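PDB 7CLU: methyltransferase domain-containing protein from Serratia marcescens, which probably transfers a methyl group from S-adenosyl-L-methionine to a hydroxyl oxygen of an intermediate in prodigiosin synthesis, working as a dimer. Local coordinates for residues W107-R121 and A289-G301. Residues are numbered along the deposited sequence; the frame is centred on the assembly and turned at random.
Sequences WGELKTAVRNDAHQR and ALLSLNMLVSTDG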
ATOM      1  N   TRP A 107      -1.342  -9.924   2.097  1.00 21.56           N
ATOM      2  CA  TRP A 107      -1.028  -9.457   0.753  1.00 22.12           C
ATOM      3  C   TRP A 107       0.442  -9.621   0.414  1.00 20.89           C
ATOM      4  O   TRP A 107       0.796  -9.599  -0.769  1.00 21.45           O
ATOM      5  CB  TRP A 107      -1.425  -7.993   0.567  1.00 21.33           C
ATOM      6  CG  TRP A 107      -2.880  -7.802   0.254  1.00 21.27           C
ATOM      7  CD1 TRP A 107      -3.925  -7.908   1.127  1.00 20.20           C
ATOM      8  CD2 TRP A 107      -3.445  -7.427  -1.012  1.00 22.16           C
ATOM      9  NE1 TRP A 107      -5.109  -7.631   0.477  1.00 22.57           N
ATOM     10  CE2 TRP A 107      -4.841  -7.338  -0.836  1.00 24.24           C
ATOM     11  CE3 TRP A 107      -2.904  -7.178  -2.285  1.00 20.43           C
ATOM     12  CZ2 TRP A 107      -5.711  -6.987  -1.883  1.00 24.87           C
ATOM     13  CZ3 TRP A 107      -3.765  -6.847  -3.324  1.00 23.39           C
ATOM     14  CH2 TRP A 107      -5.155  -6.740  -3.112  1.00 19.73           C
ATOM     15  N   GLY A 108       1.303  -9.768   1.417  1.00 22.09           N
ATOM     16  CA  GLY A 108       2.684 -10.104   1.131  1.00 28.49           C
ATOM     17  C   GLY A 108       2.798 -11.368   0.304  1.00 27.43           C
ATOM     18  O   GLY A 108       3.715 -11.507  -0.501  1.00 28.11           O
ATOM     19  N   GLU A 109       1.829 -12.273   0.445  1.00 26.96           N
ATOM     20  CA  GLU A 109       1.814 -13.546  -0.265  1.00 30.95           C
ATOM     21  C   GLU A 109       0.728 -13.593  -1.343  1.00 31.10           C
ATOM     22  O   GLU A 109       0.191 -14.664  -1.646  1.00 25.66           O
ATOM     23  CB  GLU A 109       1.642 -14.694   0.734  1.00 27.91           C
ATOM     24  CG  GLU A 109       2.737 -14.757   1.800  1.00 27.19           C
ATOM     25  CD  GLU A 109       4.104 -15.093   1.209  1.00 33.54           C
ATOM     26  OE1 GLU A 109       4.212 -16.118   0.513  1.00 29.87           O
ATOM     27  OE2 GLU A 109       5.064 -14.314   1.410  1.00 40.88           O
ATOM     28  N   LEU A 110       0.392 -12.432  -1.925  1.00 25.00           N
ATOM     29  CA  LEU A 110      -0.583 -12.406  -3.012  1.00 28.57           C
ATOM     30  C   LEU A 110      -0.180 -13.338  -4.153  1.00 25.79           C
ATOM     31  O   LEU A 110      -1.040 -14.006  -4.748  1.00 23.32           O
ATOM     32  CB  LEU A 110      -0.763 -10.980  -3.536  1.00 25.06           C
ATOM     33  CG  LEU A 110      -1.683 -10.854  -4.766  1.00 23.99           C
ATOM     34  CD1 LEU A 110      -3.109 -11.268  -4.414  1.00 20.97           C
ATOM     35  CD2 LEU A 110      -1.655  -9.438  -5.340  1.00 23.87           C
ATOM     36  N   LYS A 111       1.117 -13.365  -4.497  1.00 26.21           N
ATOM     37  CA  LYS A 111       1.571 -14.185  -5.615  1.00 26.24           C
ATOM     38  C   LYS A 111       1.145 -15.632  -5.422  1.00 27.68           C
ATOM     39  O   LYS A 111       0.630 -16.268  -6.349  1.00 28.16           O
ATOM     40  CB  LYS A 111       3.092 -14.086  -5.764  1.00 29.61           C
ATOM     41  CG  LYS A 111       3.736 -15.237  -6.573  1.00 36.35           C
ATOM     42  CD  LYS A 111       5.252 -15.072  -6.670  1.00 40.06           C
ATOM     43  CE  LYS A 111       5.965 -16.420  -6.773  1.00 49.26           C
ATOM     44  NZ  LYS A 111       7.430 -16.268  -7.048  1.00 47.35           N
ATOM     45  N   THR A 112       1.313 -16.150  -4.205  1.00 27.33           N
ATOM     46  CA  THR A 112       0.974 -17.544  -3.943  1.00 28.08           C
ATOM     47  C   THR A 112      -0.537 -17.741  -3.880  1.00 29.31           C
ATOM     48  O   THR A 112      -1.039 -18.814  -4.252  1.00 29.17           O
ATOM     49  CB  THR A 112       1.661 -17.994  -2.650  1.00 25.28           C
ATOM     50  OG1 THR A 112       3.075 -17.859  -2.808  1.00 29.16           O
ATOM     51  CG2 THR A 112       1.326 -19.453  -2.312  1.00 27.68           C
ATOM     52  N   ALA A 113      -1.276 -16.722  -3.423  1.00 24.27           N
ATOM     53  CA  ALA A 113      -2.735 -16.818  -3.405  1.00 22.51           C
ATOM     54  C   ALA A 113      -3.289 -16.908  -4.819  1.00 26.79           C
ATOM     55  O   ALA A 113      -4.271 -17.615  -5.066  1.00 25.76           O
ATOM     56  CB  ALA A 113      -3.351 -15.616  -2.672  1.00 25.51           C
ATOM     57  N   VAL A 114      -2.668 -16.209  -5.765  1.00 23.57           N
ATOM     58  CA  VAL A 114      -3.115 -16.318  -7.145  1.00 27.75           C
ATOM     59  C   VAL A 114      -2.667 -17.647  -7.734  1.00 30.11           C
ATOM     60  O   VAL A 114      -3.388 -18.270  -8.521  1.00 29.05           O
ATOM     61  CB  VAL A 114      -2.607 -15.127  -7.980  1.00 29.09           C
ATOM     62  CG1 VAL A 114      -3.028 -15.290  -9.439  1.00 29.40           C
ATOM     63  CG2 VAL A 114      -3.160 -13.813  -7.438  1.00 28.45           C
ATOM     64  N   ARG A 115      -1.468 -18.092  -7.359  1.00 27.90           N
ATOM     65  CA  ARG A 115      -0.969 -19.362  -7.856  1.00 33.99           C
ATOM     66  C   ARG A 115      -1.858 -20.514  -7.402  1.00 35.68           C
ATOM     67  O   ARG A 115      -2.090 -21.458  -8.165  1.00 34.94           O
ATOM     68  CB  ARG A 115       0.478 -19.558  -7.400  1.00 36.38           C
ATOM     69  CG  ARG A 115       1.082 -20.902  -7.770  1.00 43.05           C
ATOM     70  CD  ARG A 115       1.854 -20.795  -9.064  1.00 45.78           C
ATOM     71  NE  ARG A 115       3.081 -20.023  -8.899  1.00 47.45           N
ATOM     72  CZ  ARG A 115       3.831 -19.615  -9.914  1.00 50.16           C
ATOM     73  NH1 ARG A 115       3.469 -19.909 -11.157  1.00 48.38           N
ATOM     74  NH2 ARG A 115       4.935 -18.911  -9.690  1.00 51.26           N
ATOM     75  N   ASN A 116      -2.400 -20.438  -6.180  1.00 29.58           N
ATOM     76  CA  ASN A 116      -3.168 -21.541  -5.612  1.00 32.68           C
ATOM     77  C   ASN A 116      -4.666 -21.289  -5.526  1.00 35.26           C
ATOM     78  O   ASN A 116      -5.407 -22.217  -5.173  1.00 35.54           O
ATOM     79  CB  ASN A 116      -2.637 -21.881  -4.213  1.00 33.85           C
ATOM     80  CG  ASN A 116      -1.186 -22.300  -4.244  1.00 37.05           C
ATOM     81  OD1 ASN A 116      -0.724 -22.858  -5.229  1.00 40.44           O
ATOM     82  ND2 ASN A 116      -0.460 -22.032  -3.169  1.00 37.99           N
ATOM     83  N   ASP A 117      -5.131 -20.087  -5.863  1.00 29.36           N
ATOM     84  CA  ASP A 117      -6.502 -19.643  -5.618  1.00 32.37           C
ATOM     85  C   ASP A 117      -6.973 -20.048  -4.223  1.00 31.64           C
ATOM     86  O   ASP A 117      -7.993 -20.711  -4.046  1.00 31.82           O
ATOM     87  CB  ASP A 117      -7.461 -20.155  -6.685  1.00 32.74           C
ATOM     88  CG  ASP A 117      -8.861 -19.608  -6.506  1.00 35.55           C
ATOM     89  OD1 ASP A 117      -8.998 -18.435  -6.082  1.00 31.58           O
ATOM     90  OD2 ASP A 117      -9.826 -20.352  -6.764  1.00 41.67           O
ATOM     91  N   ALA A 118      -6.206 -19.617  -3.221  1.00 30.53           N
ATOM     92  CA  ALA A 118      -6.506 -19.956  -1.837  1.00 29.81           C
ATOM     93  C   ALA A 118      -5.958 -18.878  -0.913  1.00 30.75           C
ATOM     94  O   ALA A 118      -4.967 -18.210  -1.231  1.00 30.21           O
ATOM     95  CB  ALA A 118      -5.923 -21.325  -1.446  1.00 31.03           C
ATOM     96  N   HIS A 119      -6.598 -18.743   0.249  1.00 26.60           N
ATOM     97  CA  HIS A 119      -6.133 -17.820   1.276  1.00 30.88           C
ATOM     98  C   HIS A 119      -4.717 -18.181   1.720  1.00 32.06           C
ATOM     99  O   HIS A 119      -4.243 -19.305   1.541  1.00 29.47           O
ATOM    100  CB  HIS A 119      -7.077 -17.841   2.480  1.00 32.29           C
ATOM    101  CG  HIS A 119      -6.999 -19.108   3.278  1.00 36.29           C
ATOM    102  ND1 HIS A 119      -6.069 -19.302   4.278  1.00 30.36           N
ATOM    103  CD2 HIS A 119      -7.728 -20.251   3.215  1.00 32.65           C
ATOM    104  CE1 HIS A 119      -6.225 -20.509   4.796  1.00 37.46           C
ATOM    105  NE2 HIS A 119      -7.218 -21.109   4.163  1.00 35.33           N
ATOM    106  N   GLN A 120      -4.029 -17.203   2.309  1.00 29.41           N
ATOM    107  CA  GLN A 120      -2.677 -17.427   2.804  1.00 30.83           C
ATOM    108  C   GLN A 120      -2.610 -17.393   4.328  1.00 29.83           C
ATOM    109  O   GLN A 120      -1.540 -17.147   4.887  1.00 31.15           O
ATOM    110  CB  GLN A 120      -1.713 -16.408   2.189  1.00 29.58           C
ATOM    111  CG  GLN A 120      -1.598 -16.524   0.659  1.00 25.91           C
ATOM    112  CD  GLN A 120      -1.123 -17.889   0.204  1.00 31.94           C
ATOM    113  OE1 GLN A 120       0.034 -18.256   0.440  1.00 30.90           O
ATOM    114  NE2 GLN A 120      -2.002 -18.646  -0.467  1.00 25.70           N
ATOM    115  N   ARG A 121      -3.728 -17.656   5.017  1.00 31.83           N
ATOM    116  CA  ARG A 121      -3.705 -17.594   6.477  1.00 31.30           C
ATOM    117  C   ARG A 121      -2.801 -18.674   7.079  1.00 35.47           C
ATOM    118  O   ARG A 121      -2.189 -18.446   8.130  1.00 35.48           O
ATOM    119  CB  ARG A 121      -5.124 -17.702   7.035  1.00 29.53           C
ATOM    120  CG  ARG A 121      -6.068 -16.569   6.588  1.00 31.75           C
ATOM    121  CD  ARG A 121      -7.443 -16.666   7.236  1.00 34.55           C
ATOM    122  NE  ARG A 121      -7.977 -18.027   7.215  1.00 36.13           N
ATOM    123  CZ  ARG A 121      -8.799 -18.519   6.288  1.00 36.68           C
ATOM    124  NH1 ARG A 121      -9.206 -17.765   5.277  1.00 31.41           N
ATOM    125  NH2 ARG A 121      -9.223 -19.781   6.377  1.00 36.53           N
ATOM    126  N   ALA A 289     -12.394  -4.071  -7.569  1.00 24.62           N
ATOM    127  CA  ALA A 289     -11.494  -5.042  -8.169  1.00 18.36           C
ATOM    128  C   ALA A 289     -10.416  -5.474  -7.175  1.00 25.79           C
ATOM    129  O   ALA A 289     -10.091  -6.665  -7.070  1.00 24.27           O
ATOM    130  CB  ALA A 289     -10.875  -4.453  -9.435  1.00 20.36           C
ATOM    131  N   LEU A 290      -9.865  -4.520  -6.421  1.00 24.54           N
ATOM    132  CA  LEU A 290      -8.840  -4.864  -5.441  1.00 21.64           C
ATOM    133  C   LEU A 290      -9.451  -5.525  -4.215  1.00 23.78           C
ATOM    134  O   LEU A 290      -8.815  -6.386  -3.586  1.00 20.29           O
ATOM    135  CB  LEU A 290      -8.054  -3.615  -5.042  1.00 23.16           C
ATOM    136  CG  LEU A 290      -7.243  -3.039  -6.205  1.00 22.16           C
ATOM    137  CD1 LEU A 290      -6.755  -1.638  -5.897  1.00 27.32           C
ATOM    138  CD2 LEU A 290      -6.072  -3.948  -6.472  1.00 26.83           C
ATOM    139  N   LEU A 291     -10.690  -5.150  -3.879  1.00 24.21           N
ATOM    140  CA  LEU A 291     -11.376  -5.814  -2.784  1.00 23.35           C
ATOM    141  C   LEU A 291     -11.539  -7.301  -3.073  1.00 22.28           C
ATOM    142  O   LEU A 291     -11.464  -8.129  -2.160  1.00 23.55           O
ATOM    143  CB  LEU A 291     -12.735  -5.166  -2.530  1.00 25.56           C
ATOM    144  CG  LEU A 291     -13.312  -5.633  -1.192  1.00 30.74           C
ATOM    145  CD1 LEU A 291     -12.343  -5.244  -0.072  1.00 29.20           C
ATOM    146  CD2 LEU A 291     -14.739  -5.107  -0.939  1.00 29.87           C
ATOM    147  N   SER A 292     -11.753  -7.652  -4.346  1.00 22.44           N
ATOM    148  CA  SER A 292     -11.821  -9.055  -4.743  1.00 23.32           C
ATOM    149  C   SER A 292     -10.534  -9.788  -4.389  1.00 26.22           C
ATOM    150  O   SER A 292     -10.567 -10.901  -3.842  1.00 22.09           O
ATOM    151  CB  SER A 292     -12.102  -9.151  -6.242  1.00 25.05           C
ATOM    152  OG  SER A 292     -12.664 -10.400  -6.584  1.00 22.60           O
ATOM    153  N   LEU A 293      -9.381  -9.176  -4.702  1.00 22.05           N
ATOM    154  CA  LEU A 293      -8.101  -9.773  -4.340  1.00 22.53           C
ATOM    155  C   LEU A 293      -7.949  -9.880  -2.825  1.00 22.04           C
ATOM    156  O   LEU A 293      -7.361 -10.843  -2.318  1.00 26.29           O
ATOM    157  CB  LEU A 293      -6.958  -8.948  -4.935  1.00 23.45           C
ATOM    158  CG  LEU A 293      -6.693  -9.073  -6.437  1.00 26.97           C
ATOM    159  CD1 LEU A 293      -5.503  -8.184  -6.876  1.00 19.69           C
ATOM    160  CD2 LEU A 293      -6.419 -10.539  -6.802  1.00 25.35           C
ATOM    161  N   ASN A 294      -8.459  -8.886  -2.084  1.00 22.75           N
ATOM    162  CA  ASN A 294      -8.446  -8.970  -0.627  1.00 22.54           C
ATOM    163  C   ASN A 294      -9.268 -10.162  -0.145  1.00 24.19           C
ATOM    164  O   ASN A 294      -8.885 -10.838   0.814  1.00 21.22           O
ATOM    165  CB  ASN A 294      -8.961  -7.669  -0.008  1.00 22.00           C
ATOM    166  CG  ASN A 294      -8.764  -7.619   1.504  1.00 25.35           C
ATOM    167  OD1 ASN A 294      -7.645  -7.518   1.978  1.00 26.28           O
ATOM    168  ND2 ASN A 294      -9.861  -7.667   2.262  1.00 24.76           N
ATOM    169  N   MET A 295     -10.387 -10.444  -0.808  1.00 21.70           N
ATOM    170  CA  MET A 295     -11.160 -11.628  -0.451  1.00 23.67           C
ATOM    171  C   MET A 295     -10.378 -12.900  -0.754  1.00 23.36           C
ATOM    172  O   MET A 295     -10.457 -13.878  -0.002  1.00 26.88           O
ATOM    173  CB  MET A 295     -12.489 -11.636  -1.201  1.00 23.80           C
ATOM    174  CG  MET A 295     -13.285 -10.384  -1.053  1.00 28.95           C
ATOM    175  SD  MET A 295     -13.209  -9.738   0.624  0.63 35.01           S
ATOM    176  CE  MET A 295     -14.215 -10.931   1.417  1.00 24.78           C
ATOM    177  N   LEU A 296      -9.620 -12.894  -1.857  1.00 20.89           N
ATOM    178  CA  LEU A 296      -8.832 -14.054  -2.243  1.00 23.52           C
ATOM    179  C   LEU A 296      -7.805 -14.405  -1.174  1.00 26.40           C
ATOM    180  O   LEU A 296      -7.680 -15.573  -0.780  1.00 21.94           O
ATOM    181  CB  LEU A 296      -8.142 -13.783  -3.584  1.00 28.54           C
ATOM    182  CG  LEU A 296      -7.024 -14.732  -4.001  1.00 27.03           C
ATOM    183  CD1 LEU A 296      -7.613 -16.126  -4.248  1.00 24.46           C
ATOM    184  CD2 LEU A 296      -6.323 -14.209  -5.259  1.00 26.46           C
ATOM    185  N   VAL A 297      -7.054 -13.404  -0.690  1.00 25.87           N
ATOM    186  CA  VAL A 297      -5.936 -13.706   0.196  1.00 26.23           C
ATOM    187  C   VAL A 297      -6.390 -13.998   1.614  1.00 29.03           C
ATOM    188  O   VAL A 297      -5.650 -14.653   2.368  1.00 29.86           O
ATOM    189  CB  VAL A 297      -4.894 -12.571   0.245  1.00 26.21           C
ATOM    190  CG1 VAL A 297      -4.275 -12.339  -1.141  1.00 21.59           C
ATOM    191  CG2 VAL A 297      -5.502 -11.305   0.799  1.00 24.89           C
ATOM    192  N   SER A 298      -7.595 -13.568   1.988  1.00 26.42           N
ATOM    193  CA  SER A 298      -8.010 -13.547   3.386  1.00 26.46           C
ATOM    194  C   SER A 298      -9.154 -14.489   3.727  1.00 29.91           C
ATOM    195  O   SER A 298      -9.262 -14.889   4.884  1.00 28.46           O
ATOM    196  CB  SER A 298      -8.420 -12.124   3.798  1.00 25.75           C
ATOM    197  OG  SER A 298      -9.622 -11.705   3.155  1.00 28.60           O
ATOM    198  N   THR A 299     -10.030 -14.818   2.784  1.00 29.17           N
ATOM    199  CA  THR A 299     -11.202 -15.637   3.068  1.00 31.86           C
ATOM    200  C   THR A 299     -11.073 -16.969   2.341  1.00 30.23           C
ATOM    201  O   THR A 299     -10.118 -17.213   1.600  1.00 33.70           O
ATOM    202  CB  THR A 299     -12.496 -14.927   2.664  1.00 30.04           C
ATOM    203  OG1 THR A 299     -12.666 -15.013   1.243  1.00 29.05           O
ATOM    204  CG2 THR A 299     -12.472 -13.453   3.099  1.00 32.58           C
ATOM    205  N   ASP A 300     -12.056 -17.841   2.539  1.00 31.52           N
ATOM    206  CA  ASP A 300     -11.902 -19.163   1.950  1.00 35.73           C
ATOM    207  C   ASP A 300     -12.321 -19.210   0.486  1.00 36.98           C
ATOM    208  O   ASP A 300     -11.821 -20.065  -0.253  1.00 41.09           O
ATOM    209  CB  ASP A 300     -12.655 -20.199   2.783  1.00 34.60           C
ATOM    210  CG  ASP A 300     -11.884 -20.589   4.027  1.00 36.63           C
ATOM    211  OD1 ASP A 300     -10.805 -20.000   4.249  1.00 37.48           O
ATOM    212  OD2 ASP A 300     -12.336 -21.468   4.787  1.00 38.28           O
ATOM    213  N   GLY A 301     -13.198 -18.312   0.044  1.00 34.87           N
ATOM    214  CA  GLY A 301     -13.554 -18.269  -1.363  1.00 34.75           C
ATOM    215  C   GLY A 301     -14.289 -17.011  -1.782  1.00 32.42           C
ATOM    216  O   GLY A 301     -14.903 -16.967  -2.858  1.00 28.26           O
TER
HETATM  217  O   HOH W   1      -9.316 -20.243   0.019  1.00 35.57           O
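Trp107 lodges as a knob among Leu290, Leu293, Asn294 and Val297 on helix 289-298. Its indole N-H makes a nearly straight hydrogen bond, NE1 to Asn294 OD1 2.9 Å, lying in the ring plane and on a lone pair of the amide oxygen. Ring and amide are almost coplanar, 18° apart. Asn294 can reach the indole because its CG is anti to the backbone N (chi1 -171°). Farther round the ring, Trp107 CH2 presses on Leu293 CB at 3.4 Å, and Val297 CG2 makes an off-centre CH-pi contact with the five-membered ring. The other branch, Val297 CG1, sits 3.6 Å from Leu110 CD1 and also touches Ala113 CB. Leu296 packs CD2 on Val114 CG2, while its CD1 meets Asp117 OD1 at the rim. Apart from that rim the packing here is tight and buried, and the axes of helices 110-116 and 289-298 cross at 83°.

From His119 onward the contact turns polar. Gln120 N donates to Val297 O (3.0 Å) near the C-terminal end of the helix. Arg121 NH1 bonds Ser298 O from above its carbonyl plane. Both terminal nitrogens of Arg121 grip Asp300 OD1 in an end-on salt bridge. NH2 to OD1 is 2.7 Å, on the syn lone pair, and NH1 meets OD1 nearly along its C-O axis. Arg121 N donates to His119 ND1 in the ring plane and so holds the imidazole, whose ND1 lies over the centre of the guanidinium. Arg121 is still buried; the open rim is at Asp300.

Phe16 of the second subunit stacks on Trp107, so the packed end also joins the dimer interface. Asn294 is about 8 Å, side chain to side chain, from His247, the predicted proton acceptor. The arrangement belongs to a helical layer of the Rossmann-like O-methyltransferase region, consistent with the intertwined dimers of the Methyltransf_2 family.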